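Local coordinates for NikO protein (Streptomyces tendae, PDB 4FQD), which is an enolpyruvyl transferase of the MurA subfamily, essential in nikkomycin biosynthesis, and probably transfers the enolpyruvyl group of phosphoenolpyruvate, at residues E67-H75 and V87-L97; F33-A44 and D220-L231. The protein carries 4 engineered substitutions. All coordinates share one frame; numbering follows the deposited sequence.

Contact 1. Residues E67-H75 and V87-L97; sequences EIFRAAGAH and VDASAWDRAEL. Engineered in segment 87-97: Glu-96 (natural residue Asp), Leu-97 (natural residue Val).
Phe-69 and Trp-92 form a T-shaped pair where helix 60-71 ends in a Schellman motif and turns into strand 75-79, an edge strand of one sheet of the inverse alpha/beta barrel. The indole six-membered ring presents its edge, CZ3 standing 3.5 Å above the middle of the phenyl plane, and the two planes lie 76° apart. Val-87 CG1 lies over the opposite phenyl face, offset toward the rim, while Val-87 CB is 3.6 Å from Phe-69 CE2. Trp-92 reaches in because its CG is anti to the backbone N (chi1 -161°), which carries the indole beneath the helix end. There Ala-72 CB sits over the five-membered ring in a CH-pi contact, 3.7 Å from its centroid, while Ala-74 CB approaches Trp-92 CE3. Leu-115 and Arg-118 of helix 112-118 also touch the indole.

Backbone bonds tie the same elements together. His-75 and Asp-88 make an antiparallel hydrogen-bonded pair, with His-75 N 2.9 Å from Asp-88 O and Asp-88 N 3.0 Å from His-75 O. Gly-73, with positive phi, is the C-prime residue. Ala-72 O, one residue before the glycine, accepts from Asp-93 N over 3.2 Å, the C=O...N angle being 177°.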
loop_
_atom_site.group_PDB
_atom_site.type_symbol
_atom_site.label_atom_id
_atom_site.label_comp_id
_atom_site.label_asym_id
_atom_site.label_seq_id
_atom_site.Cartn_x
_atom_site.Cartn_y
_atom_site.Cartn_z
ATOM N N GLU A 67 40.158 -1.996 -7.662
ATOM C CA GLU A 67 41.230 -2.732 -7.006
ATOM C C GLU A 67 41.080 -4.232 -7.229
ATOM O O GLU A 67 42.068 -4.939 -7.416
ATOM C CB GLU A 67 41.267 -2.415 -5.507
ATOM C CG GLU A 67 41.670 -0.983 -5.185
ATOM C CD GLU A 67 41.561 -0.664 -3.706
ATOM O OE1 GLU A 67 41.214 -1.574 -2.925
ATOM O OE2 GLU A 67 41.821 0.498 -3.325
ATOM N N ILE A 68 39.839 -4.710 -7.211
ATOM C CA ILE A 68 39.556 -6.124 -7.443
ATOM C C ILE A 68 40.025 -6.556 -8.832
ATOM O O ILE A 68 40.625 -7.620 -8.992
ATOM C CB ILE A 68 38.051 -6.435 -7.277
ATOM C CG1 ILE A 68 37.641 -6.316 -5.806
ATOM C CG2 ILE A 68 37.724 -7.826 -7.799
ATOM C CD1 ILE A 68 36.166 -6.560 -5.561
ATOM N N PHE A 69 39.758 -5.718 -9.829
ATOM C CA PHE A 69 40.177 -5.991 -11.199
ATOM C C PHE A 69 41.694 -6.119 -11.318
ATOM O O PHE A 69 42.201 -7.102 -11.859
ATOM C CB PHE A 69 39.668 -4.897 -12.141
ATOM C CG PHE A 69 38.364 -5.227 -12.809
ATOM C CD1 PHE A 69 37.221 -5.448 -12.059
ATOM C CD2 PHE A 69 38.280 -5.306 -14.190
ATOM C CE1 PHE A 69 36.020 -5.753 -12.674
ATOM C CE2 PHE A 69 37.082 -5.608 -14.810
ATOM C CZ PHE A 69 35.949 -5.832 -14.051
ATOM N N ARG A 70 42.412 -5.127 -10.803
ATOM C CA ARG A 70 43.870 -5.121 -10.875
ATOM C C ARG A 70 44.492 -6.250 -10.057
ATOM O O ARG A 70 45.548 -6.773 -10.412
ATOM C CB ARG A 70 44.427 -3.770 -10.420
ATOM C CG ARG A 70 44.074 -2.611 -11.338
ATOM C CD ARG A 70 44.754 -1.327 -10.889
ATOM N NE ARG A 70 44.343 -0.929 -9.546
ATOM C CZ ARG A 70 43.342 -0.094 -9.288
ATOM N NH1 ARG A 70 42.646 0.437 -10.287
ATOM N NH2 ARG A 70 43.036 0.212 -8.035
ATOM N N ALA A 71 43.831 -6.625 -8.965
ATOM C CA ALA A 71 44.324 -7.695 -8.105
ATOM C C ALA A 71 44.213 -9.052 -8.792
ATOM O O ALA A 71 44.928 -9.993 -8.446
ATOM C CB ALA A 71 43.570 -7.705 -6.782
ATOM N N ALA A 72 43.312 -9.147 -9.766
ATOM C CA ALA A 72 43.106 -10.391 -10.499
ATOM C C ALA A 72 43.876 -10.391 -11.814
ATOM O O ALA A 72 43.675 -11.259 -12.663
ATOM C CB ALA A 72 41.623 -10.622 -10.748
ATOM N N GLY A 73 44.755 -9.408 -11.978
ATOM C CA GLY A 73 45.574 -9.311 -13.173
ATOM C C GLY A 73 44.893 -8.572 -14.308
ATOM O O GLY A 73 45.472 -8.399 -15.382
ATOM N N ALA A 74 43.660 -8.133 -14.073
ATOM C CA ALA A 74 42.901 -7.411 -15.087
ATOM C C ALA A 74 43.225 -5.920 -15.066
ATOM O O ALA A 74 44.114 -5.479 -14.339
ATOM C CB ALA A 74 41.407 -7.638 -14.899
ATOM N N HIS A 75 42.495 -5.149 -15.865
ATOM C CA HIS A 75 42.738 -3.717 -15.984
ATOM C C HIS A 75 41.590 -2.889 -15.412
ATOM O O HIS A 75 40.421 -3.230 -15.592
ATOM C CB HIS A 75 42.974 -3.342 -17.448
ATOM C CG HIS A 75 43.087 -1.867 -17.685
ATOM N ND1 HIS A 75 41.991 -1.063 -17.908
ATOM C CD2 HIS A 75 44.167 -1.053 -17.733
ATOM C CE1 HIS A 75 42.390 0.184 -18.081
ATOM N NE2 HIS A 75 43.707 0.218 -17.982
ATOM N N VAL A 87 37.554 -0.382 -17.593
ATOM C CA VAL A 87 37.934 -1.712 -17.131
ATOM C C VAL A 87 38.134 -2.665 -18.305
ATOM O O VAL A 87 37.611 -2.439 -19.397
ATOM C CB VAL A 87 36.873 -2.303 -16.183
ATOM C CG1 VAL A 87 36.773 -1.477 -14.908
ATOM C CG2 VAL A 87 35.526 -2.384 -16.884
ATOM N N ASP A 88 38.898 -3.728 -18.074
ATOM C CA ASP A 88 39.142 -4.741 -19.094
ATOM C C ASP A 88 39.496 -6.067 -18.426
ATOM O O ASP A 88 40.525 -6.181 -17.759
ATOM C CB ASP A 88 40.270 -4.305 -20.031
ATOM C CG ASP A 88 40.286 -5.088 -21.334
ATOM O OD1 ASP A 88 39.661 -6.168 -21.395
ATOM O OD2 ASP A 88 40.925 -4.621 -22.300
ATOM N N ALA A 89 38.639 -7.065 -18.611
ATOM C CA ALA A 89 38.823 -8.359 -17.963
ATOM C C ALA A 89 39.483 -9.378 -18.886
ATOM O O ALA A 89 39.358 -10.583 -18.676
ATOM C CB ALA A 89 37.489 -8.888 -17.457
ATOM N N SER A 90 40.187 -8.891 -19.903
ATOM C CA SER A 90 40.846 -9.767 -20.868
ATOM C C SER A 90 41.916 -10.638 -20.216
ATOM O O SER A 90 41.950 -11.851 -20.424
ATOM C CB SER A 90 41.468 -8.946 -22.000
ATOM O OG SER A 90 40.494 -8.150 -22.650
ATOM N N ALA A 91 42.784 -10.014 -19.426
ATOM C CA ALA A 91 43.901 -10.720 -18.806
ATOM C C ALA A 91 43.567 -11.229 -17.406
ATOM O O ALA A 91 44.463 -11.473 -16.598
ATOM C CB ALA A 91 45.134 -9.828 -18.767
ATOM N N TRP A 92 42.277 -11.384 -17.127
ATOM C CA TRP A 92 41.823 -11.898 -15.841
ATOM C C TRP A 92 42.276 -13.347 -15.673
ATOM O O TRP A 92 41.813 -14.234 -16.389
ATOM C CB TRP A 92 40.297 -11.815 -15.754
ATOM C CG TRP A 92 39.752 -11.893 -14.359
ATOM C CD1 TRP A 92 39.914 -12.915 -13.469
ATOM C CD2 TRP A 92 38.935 -10.915 -13.702
ATOM N NE1 TRP A 92 39.260 -12.629 -12.295
ATOM C CE2 TRP A 92 38.650 -11.408 -12.413
ATOM C CE3 TRP A 92 38.422 -9.670 -14.077
ATOM C CZ2 TRP A 92 37.874 -10.698 -11.497
ATOM C CZ3 TRP A 92 37.652 -8.966 -13.167
ATOM C CH2 TRP A 92 37.386 -9.483 -11.892
ATOM N N ASP A 93 43.184 -13.584 -14.732
ATOM C CA ASP A 93 43.702 -14.932 -14.511
ATOM C C ASP A 93 42.964 -15.656 -13.389
ATOM O O ASP A 93 41.877 -15.246 -12.986
ATOM C CB ASP A 93 45.214 -14.908 -14.248
ATOM C CG ASP A 93 45.590 -14.079 -13.033
ATOM O OD1 ASP A 93 44.975 -14.252 -11.960
ATOM O OD2 ASP A 93 46.516 -13.250 -13.152
ATOM N N ARG A 94 43.564 -16.726 -12.878
ATOM C CA ARG A 94 42.931 -17.517 -11.828
ATOM C C ARG A 94 43.802 -17.656 -10.582
ATOM O O ARG A 94 44.895 -18.222 -10.628
ATOM C CB ARG A 94 42.525 -18.892 -12.362
ATOM C CG ARG A 94 43.625 -19.628 -13.107
ATOM C CD ARG A 94 43.052 -20.755 -13.945
ATOM N NE ARG A 94 42.224 -20.247 -15.035
ATOM C CZ ARG A 94 41.463 -21.008 -15.815
ATOM N NH1 ARG A 94 41.415 -22.319 -15.623
ATOM N NH2 ARG A 94 40.744 -20.455 -16.784
ATOM N N ALA A 95 43.295 -17.134 -9.469
ATOM C CA ALA A 95 43.982 -17.207 -8.186
ATOM C C ALA A 95 43.010 -16.864 -7.065
ATOM O O ALA A 95 41.809 -16.721 -7.296
ATOM C CB ALA A 95 45.171 -16.260 -8.164
ATOM N N GLU A 96 43.531 -16.731 -5.851
ATOM C CA GLU A 96 42.703 -16.347 -4.716
ATOM C C GLU A 96 42.383 -14.858 -4.775
ATOM O O GLU A 96 43.282 -14.031 -4.938
ATOM C CB GLU A 96 43.408 -16.670 -3.395
ATOM C CG GLU A 96 43.908 -18.100 -3.273
ATOM C CD GLU A 96 45.405 -18.213 -3.493
ATOM O OE1 GLU A 96 45.840 -18.205 -4.663
ATOM O OE2 GLU A 96 46.148 -18.307 -2.492
ATOM N N LEU A 97 41.105 -14.518 -4.652
ATOM C CA LEU A 97 40.707 -13.120 -4.539
ATOM C C LEU A 97 40.683 -12.719 -3.070
ATOM O O LEU A 97 39.971 -13.333 -2.272
ATOM C CB LEU A 97 39.336 -12.880 -5.176
ATOM C CG LEU A 97 39.225 -13.121 -6.683
ATOM C CD1 LEU A 97 38.381 -14.352 -6.964
ATOM C CD2 LEU A 97 38.652 -11.901 -7.384
#

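Contact 2. Residues F33-A44 and D220-L231; sequences FKHSLVTTVAAA and DVTDMVTVLRDL
Ala-43 is a knob in a hole formed by Met-224, Val-227, Leu-228 and Leu-231, where helices 34-44 and 220-231 of one inverse alpha/beta barrel domain run side by side, axes 8.5 Å apart and crossing at -32°. Its CB lies 3.7 Å from Leu-228 CD2. One turn earlier, Thr-40 CG2 meets Val-227 CG2 at 3.7 Å, the two side chains crossing at about a right angle. Thr-39 rests against Met-224, whose SD is 3.7 Å from Thr-39 CB. At the N-terminal end the Asp-220 carboxylate lies against His-35 CB, and Ser-36 OG makes a weak hydrogen bond to Asp-223 OD2.

The second shell fixes these groups. Asp-220 OD1 is salt-bridged to Lys-197 of helix 192-204, and Asp-223 OD1 to Arg-292. Thr-40 OG1 donates to Ser-36 O, 2.7 Å away, which also accepts from Thr-40 N on the opposite face of its plane. This bond helps to fix OG1 anti to the carbonyl carbon (chi1 -59°), with CG2 turned to Val-227. A serine here would probably leave a gap beside Val-227 where the methyl had been. At the far end, Leu-231 CD1 touches the backbone, 3.3 Å from Ala-43 O.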
loop_
_atom_site.group_PDB
_atom_site.type_symbol
_atom_site.label_atom_id
_atom_site.label_comp_id
_atom_site.label_asym_id
_atom_site.label_seq_id
_atom_site.Cartn_x
_atom_site.Cartn_y
_atom_site.Cartn_z
ATOM N N PHE A 33 24.561 6.210 -11.557
ATOM C CA PHE A 33 23.874 5.238 -10.715
ATOM C C PHE A 33 24.852 4.202 -10.170
ATOM O O PHE A 33 25.514 3.494 -10.928
ATOM C CB PHE A 33 22.759 4.545 -11.501
ATOM C CG PHE A 33 21.723 3.877 -10.636
ATOM C CD1 PHE A 33 21.644 4.151 -9.280
ATOM C CD2 PHE A 33 20.828 2.971 -11.185
ATOM C CE1 PHE A 33 20.689 3.536 -8.488
ATOM C CE2 PHE A 33 19.873 2.353 -10.399
ATOM C CZ PHE A 33 19.802 2.635 -9.050
ATOM N N LYS A 34 24.932 4.135 -8.846
ATOM C CA LYS A 34 25.783 3.179 -8.150
ATOM C C LYS A 34 25.474 1.737 -8.542
ATOM O O LYS A 34 26.381 0.935 -8.766
ATOM C CB LYS A 34 25.606 3.344 -6.641
ATOM C CG LYS A 34 26.079 2.160 -5.822
ATOM C CD LYS A 34 25.699 2.322 -4.363
ATOM C CE LYS A 34 26.077 1.092 -3.558
ATOM N NZ LYS A 34 25.688 1.225 -2.127
ATOM N N HIS A 35 24.188 1.417 -8.627
ATOM C CA HIS A 35 23.761 0.052 -8.912
ATOM C C HIS A 35 23.980 -0.335 -10.375
ATOM O O HIS A 35 24.255 -1.496 -10.680
ATOM C CB HIS A 35 22.302 -0.145 -8.494
ATOM C CG HIS A 35 22.069 0.043 -7.027
ATOM N ND1 HIS A 35 21.070 0.853 -6.528
ATOM C CD2 HIS A 35 22.706 -0.473 -5.950
ATOM C CE1 HIS A 35 21.105 0.829 -5.209
ATOM N NE2 HIS A 35 22.087 0.030 -4.831
ATOM N N SER A 36 23.864 0.638 -11.274
ATOM C CA SER A 36 24.146 0.405 -12.688
ATOM C C SER A 36 25.641 0.210 -12.903
ATOM O O SER A 36 26.061 -0.552 -13.772
ATOM C CB SER A 36 23.648 1.568 -13.544
ATOM O OG SER A 36 22.235 1.587 -13.606
ATOM N N LEU A 37 26.435 0.917 -12.106
ATOM C CA LEU A 37 27.883 0.776 -12.142
ATOM C C LEU A 37 28.292 -0.652 -11.804
ATOM O O LEU A 37 29.147 -1.235 -12.467
ATOM C CB LEU A 37 28.532 1.750 -11.160
ATOM C CG LEU A 37 30.011 1.517 -10.852
ATOM C CD1 LEU A 37 30.859 1.650 -12.104
ATOM C CD2 LEU A 37 30.478 2.483 -9.785
ATOM N N VAL A 38 27.669 -1.205 -10.770
ATOM C CA VAL A 38 27.943 -2.572 -10.342
ATOM C C VAL A 38 27.633 -3.577 -11.447
ATOM O O VAL A 38 28.460 -4.429 -11.771
ATOM C CB VAL A 38 27.133 -2.938 -9.082
ATOM C CG1 VAL A 38 27.182 -4.437 -8.827
ATOM C CG2 VAL A 38 27.646 -2.161 -7.877
ATOM N N THR A 39 26.444 -3.466 -12.031
ATOM C CA THR A 39 26.003 -4.406 -13.056
ATOM C C THR A 39 26.782 -4.259 -14.363
ATOM O O THR A 39 26.995 -5.238 -15.076
ATOM C CB THR A 39 24.495 -4.273 -13.336
ATOM O OG1 THR A 39 24.181 -2.907 -13.634
ATOM C CG2 THR A 39 23.691 -4.719 -12.127
ATOM N N THR A 40 27.202 -3.038 -14.673
ATOM C CA THR A 40 28.001 -2.792 -15.869
ATOM C C THR A 40 29.390 -3.403 -15.710
ATOM O O THR A 40 29.915 -4.033 -16.629
ATOM C CB THR A 40 28.133 -1.287 -16.166
ATOM O OG1 THR A 40 26.831 -0.716 -16.336
ATOM C CG2 THR A 40 28.949 -1.060 -17.431
ATOM N N VAL A 41 29.977 -3.213 -14.533
ATOM C CA VAL A 41 31.276 -3.790 -14.216
ATOM C C VAL A 41 31.182 -5.312 -14.159
ATOM O O VAL A 41 32.071 -6.019 -14.638
ATOM C CB VAL A 41 31.820 -3.238 -12.880
ATOM C CG1 VAL A 41 32.975 -4.083 -12.369
ATOM C CG2 VAL A 41 32.249 -1.787 -13.042
ATOM N N ALA A 42 30.091 -5.809 -13.584
ATOM C CA ALA A 42 29.856 -7.246 -13.484
ATOM C C ALA A 42 29.784 -7.883 -14.868
ATOM O O ALA A 42 30.313 -8.972 -15.090
ATOM C CB ALA A 42 28.581 -7.523 -12.706
ATOM N N ALA A 43 29.127 -7.193 -15.794
ATOM C CA ALA A 43 29.023 -7.663 -17.170
ATOM C C ALA A 43 30.377 -7.581 -17.866
ATOM O O ALA A 43 30.701 -8.408 -18.717
ATOM C CB ALA A 43 27.988 -6.851 -17.928
ATOM N N ALA A 44 31.164 -6.577 -17.491
ATOM C CA ALA A 44 32.492 -6.382 -18.062
ATOM C C ALA A 44 33.460 -7.465 -17.598
ATOM O O ALA A 44 34.385 -7.836 -18.319
ATOM C CB ALA A 44 33.024 -5.005 -17.699
ATOM N N ASP A 220 18.688 -0.600 -13.204
ATOM C CA ASP A 220 19.596 -1.498 -12.509
ATOM C C ASP A 220 19.900 -2.722 -13.369
ATOM O O ASP A 220 21.058 -3.100 -13.552
ATOM C CB ASP A 220 18.932 -1.944 -11.206
ATOM C CG ASP A 220 19.925 -2.187 -10.099
ATOM O OD1 ASP A 220 21.109 -2.434 -10.404
ATOM O OD2 ASP A 220 19.520 -2.135 -8.920
ATOM N N VAL A 221 18.842 -3.325 -13.904
ATOM C CA VAL A 221 18.952 -4.502 -14.755
ATOM C C VAL A 221 18.935 -4.112 -16.232
ATOM O O VAL A 221 19.683 -4.666 -17.041
ATOM C CB VAL A 221 17.802 -5.492 -14.466
ATOM C CG1 VAL A 221 17.702 -6.546 -15.554
ATOM C CG2 VAL A 221 17.992 -6.140 -13.105
ATOM N N THR A 222 18.083 -3.147 -16.568
ATOM C CA THR A 222 17.908 -2.692 -17.947
ATOM C C THR A 222 19.219 -2.270 -18.610
ATOM O O THR A 222 19.497 -2.650 -19.748
ATOM C CB THR A 222 16.886 -1.534 -18.027
ATOM O OG1 THR A 222 15.557 -2.068 -17.976
ATOM C CG2 THR A 222 17.051 -0.743 -19.319
ATOM N N ASP A 223 20.025 -1.496 -17.891
ATOM C CA ASP A 223 21.287 -1.009 -18.436
ATOM C C ASP A 223 22.316 -2.123 -18.622
ATOM O O ASP A 223 23.141 -2.060 -19.533
ATOM C CB ASP A 223 21.863 0.112 -17.567
ATOM C CG ASP A 223 21.055 1.392 -17.662
ATOM O OD1 ASP A 223 20.284 1.538 -18.634
ATOM O OD2 ASP A 223 21.195 2.254 -16.767
ATOM N N MET A 224 22.267 -3.140 -17.767
ATOM C CA MET A 224 23.180 -4.270 -17.896
ATOM C C MET A 224 22.868 -5.063 -19.162
ATOM O O MET A 224 23.769 -5.606 -19.805
ATOM C CB MET A 224 23.120 -5.182 -16.669
ATOM C CG MET A 224 24.183 -6.275 -16.677
ATOM S SD MET A 224 24.144 -7.368 -15.243
ATOM C CE MET A 224 22.597 -8.225 -15.507
ATOM N N VAL A 225 21.586 -5.125 -19.511
ATOM C CA VAL A 225 21.151 -5.770 -20.744
ATOM C C VAL A 225 21.783 -5.084 -21.949
ATOM O O VAL A 225 22.282 -5.742 -22.861
ATOM C CB VAL A 225 19.614 -5.740 -20.885
ATOM C CG1 VAL A 225 19.191 -6.151 -22.290
ATOM C CG2 VAL A 225 18.969 -6.637 -19.839
ATOM N N THR A 226 21.767 -3.754 -21.936
ATOM C CA THR A 226 22.363 -2.968 -23.010
ATOM C C THR A 226 23.868 -3.207 -23.096
ATOM O O THR A 226 24.426 -3.322 -24.188
ATOM C CB THR A 226 22.090 -1.462 -22.821
ATOM O OG1 THR A 226 20.676 -1.234 -22.777
ATOM C CG2 THR A 226 22.694 -0.656 -23.963
ATOM N N VAL A 227 24.518 -3.293 -21.939
ATOM C CA VAL A 227 25.957 -3.533 -21.886
ATOM C C VAL A 227 26.308 -4.910 -22.443
ATOM O O VAL A 227 27.224 -5.044 -23.255
ATOM C CB VAL A 227 26.500 -3.401 -20.449
ATOM C CG1 VAL A 227 27.955 -3.848 -20.385
ATOM C CG2 VAL A 227 26.354 -1.971 -19.958
ATOM N N LEU A 228 25.571 -5.927 -22.007
ATOM C CA LEU A 228 25.777 -7.288 -22.495
ATOM C C LEU A 228 25.544 -7.385 -23.999
ATOM O O LEU A 228 26.286 -8.070 -24.704
ATOM C CB LEU A 228 24.871 -8.274 -21.755
ATOM C CG LEU A 228 25.326 -8.677 -20.352
ATOM C CD1 LEU A 228 24.318 -9.616 -19.708
ATOM C CD2 LEU A 228 26.706 -9.319 -20.403
ATOM N N ARG A 229 24.513 -6.698 -24.480
ATOM C CA ARG A 229 24.218 -6.651 -25.908
ATOM C C ARG A 229 25.380 -6.051 -26.692
ATOM O O ARG A 229 25.774 -6.577 -27.732
ATOM C CB ARG A 229 22.945 -5.843 -26.171
ATOM C CG ARG A 229 21.652 -6.604 -25.922
ATOM C CD ARG A 229 20.441 -5.692 -26.063
ATOM N NE ARG A 229 19.182 -6.427 -25.975
ATOM C CZ ARG A 229 17.986 -5.852 -25.901
ATOM N NH1 ARG A 229 17.882 -4.530 -25.896
ATOM N NH2 ARG A 229 16.892 -6.598 -25.824
ATOM N N ASP A 230 25.923 -4.949 -26.185
ATOM C CA ASP A 230 27.029 -4.266 -26.845
ATOM C C ASP A 230 28.320 -5.078 -26.772
ATOM O O ASP A 230 29.196 -4.937 -27.624
ATOM C CB ASP A 230 27.242 -2.876 -26.241
ATOM C CG ASP A 230 26.042 -1.967 -26.428
ATOM O OD1 ASP A 230 25.163 -2.302 -27.250
ATOM O OD2 ASP A 230 25.979 -0.914 -25.757
ATOM N N LEU A 231 28.433 -5.925 -25.752
ATOM C CA LEU A 231 29.591 -6.803 -25.610
ATOM C C LEU A 231 29.592 -7.886 -26.685
ATOM O O LEU A 231 30.650 -8.326 -27.136
ATOM C CB LEU A 231 29.624 -7.444 -24.219
ATOM C CG LEU A 231 30.099 -6.569 -23.057
ATOM C CD1 LEU A 231 29.929 -7.296 -21.734
ATOM C CD2 LEU A 231 31.549 -6.156 -23.259
#

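Helix 34-44 joins the two contacts, whose centres are 18 Å apart. Beyond the face it offers to helix 220-231 in contact 2, it packs against contact 1: Val-41 CG1 lies 3.5 Å from Phe-69 CE1, Ala-44 CB lies 3.7 Å from Val-87 CG2, and Ala-44 O is 3.4 Å from Ala-89 CB. In sequence, both segments of contact 1 fall between those of contact 2, so contact 1 is built from chain linking the two helices. Contact 2 is the deeper, centred about 13 Å from the centre of the chain against about 24 Å for contact 1. The Asp-220 side chain is about 5 Å from a bound sulfate ion, probably from the crystallisation liquor.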